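PDB 2O8R: polyphosphate kinase, which probably catalyses the reversible transfer of the terminal phosphate of ATP to a growing long-chain polyphosphate. Local coordinates for residues 606-618 with 628-642. The protein carries 3 engineered substitutions. Numbering follows the deposited sequence. Where two conformers were deposited one is given.
Sequences GGKEEVFISSADW and ETACPVLDPTLRREI. Engineered in segment 628-642: Thr637 (natural residue Ala).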
loop_
_atom_site.group_PDB
_atom_site.type_symbol
_atom_site.label_atom_id
_atom_site.label_comp_id
_atom_site.label_asym_id
_atom_site.label_seq_id
_atom_site.Cartn_x
_atom_site.Cartn_y
_atom_site.Cartn_z
ATOM N N GLY A 606 3.740 8.042 -50.781
ATOM C CA GLY A 606 2.960 7.928 -52.012
ATOM C C GLY A 606 1.585 7.308 -51.835
ATOM O O GLY A 606 0.610 7.745 -52.445
ATOM N N GLY A 607 1.508 6.285 -50.998
ATOM C CA GLY A 607 0.273 5.542 -50.803
ATOM C C GLY A 607 0.589 4.132 -50.351
ATOM O O GLY A 607 -0.315 3.343 -50.076
ATOM N N LYS A 608 1.883 3.819 -50.292
ATOM C CA LYS A 608 2.366 2.611 -49.643
ATOM C C LYS A 608 2.680 2.991 -48.194
ATOM O O LYS A 608 3.850 3.024 -47.795
ATOM C CB LYS A 608 3.624 2.086 -50.345
ATOM C CG LYS A 608 3.528 1.977 -51.865
ATOM C CD LYS A 608 4.914 1.908 -52.499
ATOM C CE LYS A 608 4.919 2.414 -53.942
ATOM N NZ LYS A 608 4.475 1.390 -54.929
ATOM N N GLU A 609 1.624 3.250 -47.418
ATOM C CA GLU A 609 1.743 3.846 -46.085
ATOM C C GLU A 609 2.493 2.948 -45.103
ATOM O O GLU A 609 2.372 1.726 -45.153
ATOM C CB GLU A 609 0.357 4.204 -45.532
ATOM C CG GLU A 609 -0.691 4.502 -46.610
ATOM C CD GLU A 609 -1.539 5.735 -46.313
ATOM O OE1 GLU A 609 -2.748 5.709 -46.622
ATOM O OE2 GLU A 609 -0.997 6.736 -45.789
ATOM N N GLU A 610 3.276 3.562 -44.222
ATOM C CA GLU A 610 3.989 2.823 -43.175
ATOM C C GLU A 610 3.610 3.376 -41.817
ATOM O O GLU A 610 3.648 4.588 -41.593
ATOM C CB GLU A 610 5.502 2.883 -43.383
ATOM C CG GLU A 610 5.942 2.176 -44.662
ATOM C CD GLU A 610 7.442 2.185 -44.887
ATOM O OE1 GLU A 610 8.209 2.452 -43.941
ATOM O OE2 GLU A 610 7.862 1.913 -46.030
ATOM N N VAL A 611 3.213 2.490 -40.916
ATOM C CA VAL A 611 2.796 2.919 -39.593
ATOM C C VAL A 611 3.688 2.334 -38.511
ATOM O O VAL A 611 3.937 1.125 -38.482
ATOM C CB VAL A 611 1.333 2.568 -39.323
ATOM C CG1 VAL A 611 0.925 3.003 -37.921
ATOM C CG2 VAL A 611 0.443 3.217 -40.373
ATOM N N PHE A 612 4.180 3.200 -37.627
ATOM C CA PHE A 612 4.973 2.737 -36.497
ATOM C C PHE A 612 4.292 2.989 -35.167
ATOM O O PHE A 612 3.602 3.990 -34.983
ATOM C CB PHE A 612 6.345 3.383 -36.497
ATOM C CG PHE A 612 7.202 2.980 -37.650
ATOM C CD1 PHE A 612 8.082 1.912 -37.535
ATOM C CD2 PHE A 612 7.136 3.670 -38.852
ATOM C CE1 PHE A 612 8.880 1.538 -38.599
ATOM C CE2 PHE A 612 7.923 3.302 -39.918
ATOM C CZ PHE A 612 8.798 2.237 -39.790
ATOM N N ILE A 613 4.503 2.051 -34.250
ATOM C CA ILE A 613 4.064 2.142 -32.866
ATOM C C ILE A 613 5.325 2.317 -32.024
ATOM O O ILE A 613 6.273 1.528 -32.169
ATOM C CB ILE A 613 3.304 0.844 -32.479
ATOM C CG1 ILE A 613 1.827 0.993 -32.805
ATOM C CG2 ILE A 613 3.458 0.465 -31.009
ATOM C CD1 ILE A 613 1.078 -0.302 -32.673
ATOM N N SER A 614 5.367 3.350 -31.172
ATOM C CA SER A 614 6.586 3.582 -30.383
ATOM C C SER A 614 6.465 3.681 -28.872
ATOM O O SER A 614 5.405 3.975 -28.322
ATOM C CB SER A 614 7.351 4.799 -30.892
ATOM O OG SER A 614 8.655 4.808 -30.324
ATOM N N SER A 615 7.594 3.435 -28.214
ATOM C CA SER A 615 7.746 3.670 -26.785
ATOM C C SER A 615 8.259 5.079 -26.524
ATOM O O SER A 615 8.132 5.594 -25.420
ATOM C CB SER A 615 8.719 2.657 -26.178
ATOM O OG SER A 615 10.041 2.925 -26.598
ATOM N N ALA A 616 8.824 5.708 -27.547
ATOM C CA ALA A 616 9.444 7.021 -27.387
ATOM C C ALA A 616 8.592 8.181 -27.886
ATOM O O ALA A 616 7.921 8.073 -28.913
ATOM C CB ALA A 616 10.792 7.047 -28.089
ATOM N N ASP A 617 8.621 9.282 -27.139
ATOM C CA ASP A 617 8.303 10.607 -27.666
ATOM C C ASP A 617 9.594 11.135 -28.259
ATOM O O ASP A 617 10.646 10.553 -28.049
ATOM C CB ASP A 617 7.888 11.552 -26.552
ATOM C CG ASP A 617 6.813 10.983 -25.682
ATOM O OD1 ASP A 617 5.778 10.563 -26.227
ATOM O OD2 ASP A 617 7.000 10.965 -24.452
ATOM N N TRP A 618 9.535 12.243 -28.981
ATOM C CA TRP A 618 10.752 12.812 -29.539
ATOM C C TRP A 618 11.250 13.962 -28.671
ATOM O O TRP A 618 11.120 15.144 -29.019
ATOM C CB TRP A 618 10.535 13.267 -30.975
ATOM C CG TRP A 618 10.195 12.172 -31.924
ATOM C CD1 TRP A 618 10.351 10.829 -31.727
ATOM C CD2 TRP A 618 9.675 12.326 -33.252
ATOM N NE1 TRP A 618 9.934 10.140 -32.842
ATOM C CE2 TRP A 618 9.517 11.036 -33.791
ATOM C CE3 TRP A 618 9.318 13.429 -34.030
ATOM C CZ2 TRP A 618 9.029 10.821 -35.076
ATOM C CZ3 TRP A 618 8.831 13.213 -35.308
ATOM C CH2 TRP A 618 8.688 11.921 -35.816
ATOM N N GLU A 628 14.926 2.757 -26.443
ATOM C CA GLU A 628 13.511 2.806 -26.796
ATOM C C GLU A 628 13.234 1.838 -27.931
ATOM O O GLU A 628 14.159 1.311 -28.549
ATOM C CB GLU A 628 13.146 4.210 -27.295
ATOM C CG GLU A 628 13.538 5.343 -26.373
ATOM C CD GLU A 628 12.485 5.666 -25.324
ATOM O OE1 GLU A 628 11.402 5.052 -25.334
ATOM O OE2 GLU A 628 12.743 6.559 -24.493
ATOM N N THR A 629 11.959 1.623 -28.224
ATOM C CA THR A 629 11.585 0.852 -29.406
ATOM C C THR A 629 10.561 1.546 -30.285
ATOM O O THR A 629 9.735 2.333 -29.813
ATOM C CB THR A 629 11.027 -0.535 -29.058
ATOM O OG1 THR A 629 9.958 -0.404 -28.102
ATOM C CG2 THR A 629 12.121 -1.418 -28.515
ATOM N N ALA A 630 10.632 1.246 -31.575
ATOM C CA ALA A 630 9.539 1.534 -32.484
ATOM C C ALA A 630 9.369 0.336 -33.401
ATOM O O ALA A 630 10.346 -0.311 -33.797
ATOM C CB ALA A 630 9.802 2.797 -33.278
ATOM N N CYS A 631 8.119 0.041 -33.730
ATOM C CA CYS A 631 7.801 -1.140 -34.503
ATOM C C CYS A 631 6.848 -0.838 -35.655
ATOM O O CYS A 631 5.843 -0.149 -35.463
ATOM C CB CYS A 631 7.170 -2.166 -33.595
ATOM S SG CYS A 631 7.200 -3.790 -34.271
ATOM N N PRO A 632 7.183 -1.330 -36.866
ATOM C CA PRO A 632 6.307 -1.314 -38.027
ATOM C C PRO A 632 5.095 -2.191 -37.813
ATOM O O PRO A 632 5.210 -3.294 -37.272
ATOM C CB PRO A 632 7.168 -1.943 -39.124
ATOM C CG PRO A 632 8.163 -2.734 -38.411
ATOM C CD PRO A 632 8.488 -1.914 -37.205
ATOM N N VAL A 633 3.943 -1.686 -38.228
ATOM C CA VAL A 633 2.734 -2.461 -38.249
ATOM C C VAL A 633 2.677 -3.059 -39.653
ATOM O O VAL A 633 2.390 -2.354 -40.615
ATOM C CB VAL A 633 1.544 -1.549 -37.989
ATOM C CG1 VAL A 633 0.238 -2.334 -37.959
ATOM C CG2 VAL A 633 1.754 -0.802 -36.695
ATOM N N LEU A 634 2.989 -4.346 -39.777
ATOM C CA LEU A 634 3.088 -4.990 -41.101
ATOM C C LEU A 634 1.760 -5.393 -41.740
ATOM O O LEU A 634 1.580 -5.265 -42.952
ATOM C CB LEU A 634 4.015 -6.200 -41.045
ATOM C CG LEU A 634 5.419 -5.788 -40.602
ATOM C CD1 LEU A 634 6.320 -6.977 -40.592
ATOM C CD2 LEU A 634 5.990 -4.679 -41.492
ATOM N N ASP A 635 0.838 -5.880 -40.923
ATOM C CA ASP A 635 -0.473 -6.275 -41.400
ATOM C C ASP A 635 -1.290 -5.079 -41.888
ATOM O O ASP A 635 -1.534 -4.129 -41.140
ATOM C CB ASP A 635 -1.220 -7.019 -40.304
ATOM C CG ASP A 635 -2.515 -7.606 -40.786
ATOM O OD1 ASP A 635 -3.406 -6.832 -41.204
ATOM O OD2 ASP A 635 -2.647 -8.848 -40.728
ATOM N N PRO A 636 -1.737 -5.139 -43.151
ATOM C CA PRO A 636 -2.437 -4.047 -43.815
ATOM C C PRO A 636 -3.728 -3.630 -43.126
ATOM O O PRO A 636 -3.958 -2.430 -42.963
ATOM C CB PRO A 636 -2.721 -4.619 -45.205
ATOM C CG PRO A 636 -1.677 -5.653 -45.384
ATOM C CD PRO A 636 -1.583 -6.292 -44.052
ATOM N N THR A 637 -4.554 -4.589 -42.707
ATOM C CA THR A 637 -5.808 -4.227 -42.030
ATOM C C THR A 637 -5.542 -3.549 -40.681
ATOM O O THR A 637 -6.263 -2.627 -40.291
ATOM C CB THR A 637 -6.758 -5.420 -41.849
ATOM O OG1 THR A 637 -6.104 -6.425 -41.075
ATOM C CG2 THR A 637 -7.138 -5.999 -43.193
ATOM N N LEU A 638 -4.498 -3.998 -39.986
ATOM C CA LEU A 638 -4.075 -3.351 -38.748
ATOM C C LEU A 638 -3.636 -1.906 -38.988
ATOM O O LEU A 638 -4.156 -0.991 -38.337
ATOM C CB LEU A 638 -2.968 -4.146 -38.056
ATOM C CG LEU A 638 -3.353 -5.458 -37.378
ATOM C CD1 LEU A 638 -2.345 -5.780 -36.292
ATOM C CD2 LEU A 638 -4.748 -5.371 -36.774
ATOM N N ARG A 639 -2.710 -1.705 -39.932
ATOM C CA ARG A 639 -2.308 -0.352 -40.366
ATOM C C ARG A 639 -3.485 0.554 -40.734
ATOM O O ARG A 639 -3.456 1.764 -40.476
ATOM C CB ARG A 639 -1.382 -0.415 -41.576
ATOM C CG ARG A 639 0.089 -0.363 -41.271
ATOM C CD ARG A 639 0.906 0.028 -42.506
ATOM N NE ARG A 639 0.299 -0.488 -43.727
ATOM C CZ ARG A 639 0.542 -1.686 -44.250
ATOM N NH1 ARG A 639 1.405 -2.516 -43.678
ATOM N NH2 ARG A 639 -0.082 -2.048 -45.358
ATOM N N ARG A 640 -4.502 -0.040 -41.355
ATOM C CA ARG A 640 -5.679 0.694 -41.797
ATOM C C ARG A 640 -6.476 1.156 -40.588
ATOM O O ARG A 640 -6.997 2.276 -40.569
ATOM C CB ARG A 640 -6.521 -0.182 -42.749
ATOM C CG ARG A 640 -7.931 0.320 -43.125
ATOM C CD ARG A 640 -7.976 1.780 -43.607
ATOM N NE ARG A 640 -6.825 2.157 -44.426
ATOM C CZ ARG A 640 -6.407 3.410 -44.595
ATOM N NH1 ARG A 640 -7.045 4.420 -43.999
ATOM N NH2 ARG A 640 -5.344 3.653 -45.358
ATOM N N GLU A 641 -6.542 0.303 -39.570
ATOM C CA GLU A 641 -7.303 0.606 -38.366
ATOM C C GLU A 641 -6.698 1.797 -37.625
ATOM O O GLU A 641 -7.425 2.698 -37.215
ATOM C CB GLU A 641 -7.376 -0.619 -37.466
ATOM C CG GLU A 641 -8.279 -0.485 -36.247
ATOM C CD GLU A 641 -8.292 -1.760 -35.414
ATOM O OE1 GLU A 641 -7.206 -2.252 -35.046
ATOM O OE2 GLU A 641 -9.384 -2.286 -35.135
ATOM N N ILE A 642 -5.373 1.804 -37.480
ATOM C CA ILE A 642 -4.671 2.858 -36.745
ATOM C C ILE A 642 -4.937 4.209 -37.388
ATOM O O ILE A 642 -5.246 5.196 -36.708
ATOM C CB ILE A 642 -3.163 2.579 -36.688
ATOM C CG1 ILE A 642 -2.890 1.441 -35.710
ATOM C CG2 ILE A 642 -2.392 3.801 -36.243
ATOM C CD1 ILE A 642 -1.485 0.895 -35.804
#
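Strands 610-614 and 629-632 pair antiparallel in the mixed sheet of the second C-terminal domain, and the helix beginning at Pro636 packs back on the first strand. Ile613 and Cys631 form a hydrogen-bonded pair, with Ile613 N 2.8 Å from Cys631 O and Cys631 N 2.8 Å from Ile613 O. At the Ser614 end, side-chain hydroxyls add to the backbone bonds. Thr629 O accepts from Ser615 N and from Ser614 OG, the latter at 2.7 Å. Ser614 OG also accepts from Ala616 N, which makes an ST turn. Ser615 OG sits between its backbone N and carbonyl carbon (chi1 71°). There it accepts from Thr629 N and donates to the anti lone pair of Glu628 OE1 at 2.8 Å. The domain belongs to the phospholipase D-like clan. Glu628 OE1 also bonds ND1 of His439, the residue predicted to form the phosphohistidine intermediate, so Ser615 is a second-shell partner of that histidine. On the helix side, Val611 CG1 lies 3.8 Å from Ile642 CG2, and Val611 CG2 meets the aliphatic Arg639 CG. Arg639 NH1 donates a hydrogen bond to Val633 O (3.2 Å), in the carbonyl plane, on a lone pair. In one of its two conformers, Glu609 makes a doubtful salt bridge to Arg640 and bonds His604.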